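Local coordinates for protein integral membrane indolylacetylinositol arabinosyltransferase EmbC (Mycolicibacterium smegmatis, PDB 7BVE) that is a membrane protein that probably transfers arabinose to build the arabinan of the mycobacterial cell wall, and binds the antitubercular drug ethambutol, at residues P258-V263 and C341-S346. Residues are numbered along the deposited sequence; the frame is centred on the assembly and turned at random.
Sequences PLDGLV and CWWVIS
The indole of Trp342 lies between helices 258-272 and 332-349, with Val263 on one face, Ser346 CB on the opposite face and the carboxylate of Asp260 at its pyrrole edge. Val263 CG1, anti to its backbone N, makes a CH-pi contact with the five-membered ring, 4.1 Å from the centroid and almost straight above it. At the edge, Trp342 NE1 donates to Asp260 OD1 at 2.9 Å, with an N-H...O angle of 150°; the oxygen stays near the indole plane, whereas the N-H reaches it from above the carboxylate plane. With CG anti to its own N (chi1 169°), Trp342 projects towards 258-263, and Leu259 CD2 meets CZ2 of its benzo ring at 4.3 Å. Asp260 CB packs obliquely on Trp343 CZ2 at 4.2 Å. Asp260 OD2 forms a salt bridge with Arg347 and a hydrogen bond with Thr257, so the buried acid is held through both oxygens and is probably ionised; Arg347 also makes a cation-pi contact with Trp343. Ser346 OG donates to Trp342 O one turn back at 3.1 Å, on a lone pair of a carbonyl that also accepts Ser346 N. The segments run nearly antiparallel (155°), their axes 11.5 Å apart, within the GT-C-type domain. Helix 361-378 flanks the pair, touching Leu259 through Trp365 and Trp342 through Ala368, while helix 385-405 packs against Val344 and Ile345.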
loop_
_atom_site.group_PDB
_atom_site.type_symbol
_atom_site.label_atom_id
_atom_site.label_comp_id
_atom_site.label_asym_id
_atom_site.label_seq_id
_atom_site.Cartn_x
_atom_site.Cartn_y
_atom_site.Cartn_z
ATOM N N PRO A 258 -2.148 -30.388 33.819
ATOM C CA PRO A 258 -1.604 -30.722 32.487
ATOM C C PRO A 258 -1.547 -29.571 31.492
ATOM O O PRO A 258 -0.607 -29.512 30.689
ATOM C CB PRO A 258 -2.545 -31.832 32.015
ATOM C CG PRO A 258 -2.928 -32.505 33.246
ATOM C CD PRO A 258 -3.055 -31.453 34.287
ATOM N N LEU A 259 -2.511 -28.655 31.518
ATOM C CA LEU A 259 -2.500 -27.543 30.573
ATOM C C LEU A 259 -1.376 -26.562 30.884
ATOM O O LEU A 259 -0.777 -25.979 29.969
ATOM C CB LEU A 259 -3.857 -26.845 30.596
ATOM C CG LEU A 259 -4.085 -25.687 29.637
ATOM C CD1 LEU A 259 -3.934 -26.156 28.210
ATOM C CD2 LEU A 259 -5.445 -25.132 29.865
ATOM N N ASP A 260 -1.052 -26.399 32.166
ATOM C CA ASP A 260 0.064 -25.549 32.559
ATOM C C ASP A 260 1.387 -26.146 32.119
ATOM O O ASP A 260 2.281 -25.424 31.663
ATOM C CB ASP A 260 0.054 -25.348 34.068
ATOM C CG ASP A 260 -1.153 -24.578 34.540
ATOM O OD1 ASP A 260 -1.685 -23.763 33.763
ATOM O OD2 ASP A 260 -1.580 -24.795 35.689
ATOM N N GLY A 261 1.514 -27.469 32.219
ATOM C CA GLY A 261 2.713 -28.136 31.744
ATOM C C GLY A 261 2.868 -28.061 30.241
ATOM O O GLY A 261 3.980 -27.904 29.734
ATOM N N LEU A 262 1.756 -28.121 29.511
ATOM C CA LEU A 262 1.822 -27.994 28.059
ATOM C C LEU A 262 2.239 -26.591 27.633
ATOM O O LEU A 262 3.107 -26.436 26.765
ATOM C CB LEU A 262 0.481 -28.363 27.440
ATOM C CG LEU A 262 0.439 -28.362 25.921
ATOM C CD1 LEU A 262 1.403 -29.379 25.374
ATOM C CD2 LEU A 262 -0.950 -28.682 25.477
ATOM N N VAL A 263 1.649 -25.558 28.244
ATOM C CA VAL A 263 1.999 -24.178 27.894
ATOM C C VAL A 263 3.447 -23.872 28.268
ATOM O O VAL A 263 4.179 -23.227 27.501
ATOM C CB VAL A 263 1.006 -23.201 28.553
ATOM C CG1 VAL A 263 1.418 -21.773 28.346
ATOM C CG2 VAL A 263 -0.367 -23.391 27.972
ATOM N N CYS A 341 2.848 -14.213 32.987
ATOM C CA CYS A 341 1.649 -13.728 32.320
ATOM C C CYS A 341 0.589 -14.819 32.218
ATOM O O CYS A 341 -0.589 -14.574 32.499
ATOM C CB CYS A 341 2.036 -13.187 30.943
ATOM S SG CYS A 341 0.762 -12.365 30.018
ATOM N N TRP A 342 0.993 -16.050 31.888
ATOM C CA TRP A 342 -0.000 -17.129 31.844
ATOM C C TRP A 342 -0.485 -17.545 33.231
ATOM O O TRP A 342 -1.652 -17.911 33.398
ATOM C CB TRP A 342 0.548 -18.336 31.095
ATOM C CG TRP A 342 -0.310 -19.564 31.244
ATOM C CD1 TRP A 342 0.019 -20.684 31.941
ATOM C CD2 TRP A 342 -1.647 -19.773 30.761
ATOM N NE1 TRP A 342 -1.012 -21.585 31.897
ATOM C CE2 TRP A 342 -2.044 -21.055 31.176
ATOM C CE3 TRP A 342 -2.537 -19.014 29.996
ATOM C CZ2 TRP A 342 -3.288 -21.585 30.870
ATOM C CZ3 TRP A 342 -3.770 -19.541 29.702
ATOM C CH2 TRP A 342 -4.128 -20.823 30.115
ATOM N N TRP A 343 0.376 -17.488 34.244
ATOM C CA TRP A 343 -0.086 -17.857 35.581
ATOM C C TRP A 343 -1.003 -16.782 36.173
ATOM O O TRP A 343 -1.950 -17.100 36.905
ATOM C CB TRP A 343 1.135 -18.186 36.449
ATOM C CG TRP A 343 1.678 -19.579 36.105
ATOM C CD1 TRP A 343 2.346 -19.961 34.959
ATOM C CD2 TRP A 343 1.651 -20.738 36.935
ATOM N NE1 TRP A 343 2.674 -21.281 35.003
ATOM C CE2 TRP A 343 2.272 -21.789 36.207
ATOM C CE3 TRP A 343 1.146 -21.002 38.216
ATOM C CZ2 TRP A 343 2.408 -23.055 36.716
ATOM C CZ3 TRP A 343 1.296 -22.259 38.709
ATOM C CH2 TRP A 343 1.921 -23.272 37.960
ATOM N N VAL A 344 -0.805 -15.519 35.783
ATOM C CA VAL A 344 -1.742 -14.455 36.143
ATOM C C VAL A 344 -3.070 -14.621 35.408
ATOM O O VAL A 344 -4.136 -14.427 35.997
ATOM C CB VAL A 344 -1.099 -13.073 35.892
ATOM C CG1 VAL A 344 -2.106 -11.961 35.913
ATOM C CG2 VAL A 344 -0.086 -12.775 36.965
ATOM N N ILE A 345 -3.037 -15.021 34.131
ATOM C CA ILE A 345 -4.284 -15.234 33.382
ATOM C C ILE A 345 -5.087 -16.393 33.964
ATOM O O ILE A 345 -6.288 -16.273 34.216
ATOM C CB ILE A 345 -3.996 -15.456 31.886
ATOM C CG1 ILE A 345 -3.596 -14.159 31.198
ATOM C CG2 ILE A 345 -5.182 -16.063 31.170
ATOM C CD1 ILE A 345 -3.139 -14.361 29.789
ATOM N N SER A 346 -4.442 -17.527 34.203
ATOM C CA SER A 346 -5.184 -18.705 34.619
ATOM C C SER A 346 -5.541 -18.722 36.100
ATOM O O SER A 346 -6.481 -19.425 36.472
ATOM C CB SER A 346 -4.397 -19.962 34.272
ATOM O OG SER A 346 -3.192 -20.030 35.003
#